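Local coordinates for uncharacterized protein (Bacteroides vulgatus, PDB 4FMR) that is of unknown function but probably binds DNA, joining an HU/IHF-like DNA-binding domain to an Ig-like domain, at residues B[38-43]-B[49-54]. Residues are numbered along the deposited sequence; the frame is centred on the assembly and turned at random.
Sequences ILDRMV and VRRETM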
loop_
_atom_site.group_PDB
_atom_site.type_symbol
_atom_site.label_atom_id
_atom_site.label_comp_id
_atom_site.label_asym_id
_atom_site.label_seq_id
_atom_site.Cartn_x
_atom_site.Cartn_y
_atom_site.Cartn_z
ATOM N N ILE B 38 17.518 11.090 -1.651
ATOM C CA ILE B 38 16.654 11.385 -2.797
ATOM C C ILE B 38 17.029 12.747 -3.349
ATOM O O ILE B 38 17.296 12.848 -4.530
ATOM C CB ILE B 38 15.143 11.296 -2.431
ATOM C CG1 ILE B 38 14.737 9.844 -2.139
ATOM C CG2 ILE B 38 14.248 11.927 -3.536
ATOM C CD1 ILE B 38 13.403 9.676 -1.457
ATOM N N LEU B 39 17.106 13.768 -2.500
ATOM C CA LEU B 39 17.472 15.135 -2.899
ATOM C C LEU B 39 18.877 15.194 -3.491
ATOM O O LEU B 39 19.085 15.883 -4.484
ATOM C CB LEU B 39 17.366 16.093 -1.694
ATOM C CG LEU B 39 15.939 16.548 -1.352
ATOM C CD1 LEU B 39 15.885 17.196 0.025
ATOM C CD2 LEU B 39 15.384 17.473 -2.429
ATOM N N ASP B 40 19.835 14.479 -2.892
ATOM C CA ASP B 40 21.200 14.405 -3.408
ATOM C C ASP B 40 21.236 13.748 -4.795
ATOM O O ASP B 40 21.989 14.200 -5.643
ATOM C CB ASP B 40 22.109 13.621 -2.447
ATOM C CG ASP B 40 22.338 14.246 -1.085
ATOM O OD1 ASP B 40 21.988 15.441 -0.909
ATOM O OD2 ASP B 40 22.794 13.516 -0.170
ATOM N N ARG B 41 20.417 12.696 -5.022
ATOM C CA ARG B 41 20.395 11.992 -6.309
ATOM C C ARG B 41 19.695 12.836 -7.404
ATOM O O ARG B 41 20.071 12.742 -8.589
ATOM C CB ARG B 41 19.748 10.613 -6.174
ATOM C CG ARG B 41 20.633 9.610 -5.447
ATOM C CD ARG B 41 19.948 8.276 -5.357
ATOM N NE ARG B 41 20.701 7.314 -4.547
ATOM C CZ ARG B 41 20.319 6.061 -4.338
ATOM N NH1 ARG B 41 19.197 5.606 -4.876
ATOM N NH2 ARG B 41 21.062 5.248 -3.598
HETATM N N MSE B 42 18.750 13.696 -7.003
HETATM C CA MSE B 42 18.033 14.588 -7.923
HETATM C C MSE B 42 19.000 15.622 -8.498
HETATM O O MSE B 42 19.043 15.833 -9.713
HETATM C CB MSE B 42 16.867 15.278 -7.204
HETATM C CG MSE B 42 15.678 14.372 -6.962
HETATM SE SE MSE B 42 14.396 15.201 -5.745
HETATM C CE MSE B 42 13.687 16.626 -7.002
ATOM N N VAL B 43 19.787 16.245 -7.606
ATOM C CA VAL B 43 20.826 17.235 -7.916
ATOM C C VAL B 43 21.926 16.578 -8.783
ATOM O O VAL B 43 22.375 17.180 -9.771
ATOM C CB VAL B 43 21.390 17.825 -6.594
ATOM C CG1 VAL B 43 22.681 18.609 -6.830
ATOM C CG2 VAL B 43 20.345 18.706 -5.934
ATOM N N VAL B 49 19.034 22.113 -11.233
ATOM C CA VAL B 49 18.152 22.383 -10.088
ATOM C C VAL B 49 18.971 22.806 -8.852
ATOM O O VAL B 49 20.098 22.340 -8.647
ATOM C CB VAL B 49 17.192 21.186 -9.727
ATOM C CG1 VAL B 49 16.296 20.791 -10.905
ATOM C CG2 VAL B 49 17.934 19.964 -9.165
ATOM N N ARG B 50 18.376 23.682 -8.029
ATOM C CA ARG B 50 18.922 24.132 -6.748
ATOM C C ARG B 50 18.334 23.211 -5.666
ATOM O O ARG B 50 17.115 23.046 -5.602
ATOM C CB ARG B 50 18.598 25.629 -6.511
ATOM C CG ARG B 50 19.104 26.184 -5.178
ATOM C CD ARG B 50 18.884 27.684 -5.039
ATOM N NE ARG B 50 19.365 28.167 -3.742
ATOM C CZ ARG B 50 20.624 28.512 -3.479
ATOM N NH1 ARG B 50 21.553 28.448 -4.431
ATOM N NH2 ARG B 50 20.966 28.917 -2.264
ATOM N N ARG B 51 19.198 22.564 -4.867
ATOM C CA ARG B 51 18.803 21.587 -3.846
ATOM C C ARG B 51 17.800 22.165 -2.814
ATOM O O ARG B 51 16.862 21.467 -2.436
ATOM C CB ARG B 51 20.044 21.057 -3.119
ATOM C CG ARG B 51 19.753 19.742 -2.414
ATOM C CD ARG B 51 20.901 19.345 -1.526
ATOM N NE ARG B 51 20.678 18.052 -0.867
ATOM C CZ ARG B 51 19.974 17.882 0.248
ATOM N NH1 ARG B 51 19.351 18.906 0.809
ATOM N NH2 ARG B 51 19.868 16.679 0.796
ATOM N N GLU B 52 18.000 23.420 -2.372
ATOM C CA GLU B 52 17.137 24.110 -1.402
ATOM C C GLU B 52 15.724 24.309 -1.972
ATOM O O GLU B 52 14.752 24.210 -1.221
ATOM C CB GLU B 52 17.732 25.478 -0.993
ATOM C CG GLU B 52 19.054 25.416 -0.234
ATOM C CD GLU B 52 20.336 25.057 -0.979
ATOM O OE1 GLU B 52 20.327 24.983 -2.232
ATOM O OE2 GLU B 52 21.360 24.847 -0.288
ATOM N N THR B 53 15.618 24.589 -3.295
ATOM C CA THR B 53 14.344 24.780 -3.991
ATOM C C THR B 53 13.620 23.434 -4.090
ATOM O O THR B 53 12.395 23.376 -3.921
ATOM C CB THR B 53 14.571 25.432 -5.379
ATOM O OG1 THR B 53 15.247 26.667 -5.165
ATOM C CG2 THR B 53 13.259 25.723 -6.123
HETATM N N MSE B 54 14.387 22.355 -4.351
HETATM C CA MSE B 54 13.854 21.005 -4.452
HETATM C C MSE B 54 13.345 20.531 -3.103
HETATM O O MSE B 54 12.286 19.925 -3.056
HETATM C CB MSE B 54 14.929 20.055 -4.993
HETATM C CG MSE B 54 15.389 20.378 -6.424
HETATM SE SE MSE B 54 13.965 20.167 -7.750
HETATM C CE MSE B 54 13.113 21.960 -7.687
#
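Asp40 OD1 is gripped by two nitrogens of one side chain, Arg51 NE at 2.9 Å and Arg51 NH2 at 3.0 Å; the guanidinium comes side-on, pointing one N-H of each at the same oxygen. OD1 lies close to the guanidinium plane, but the carboxylate is turned 49° from it, and both bonds are bent. Aspartate suits the exposed side of its helix, and arginine the place opposite: with CG anti to the backbone N (chi1 -161°) and extended from there to NE, it reaches across to helix 35-45. Aliphatic Leu39 packs its CB over one guanidinium face, 3.6 Å from Arg51 NH2, and branched Val43 sets CG2 against the start of the chain, 3.7 Å from Arg51 CB. Cutting Arg51 back to alanine would probably cost Asp40 its charged mate and Leu39 and Val43 their cover. Deeper in, Leu39 CD2 meets Met54 CB at 3.7 Å, and Met42 CE touches Met54 SE at 3.6 Å; both residues, selenomethionine in the crystal, also pack on Gly57 of the second subunit. Salt bridge outside and buried apolar side chains beneath join helices 35-45 and 51-70 in a helical hairpin, consistent with the dimeric HU/IHF-like fold.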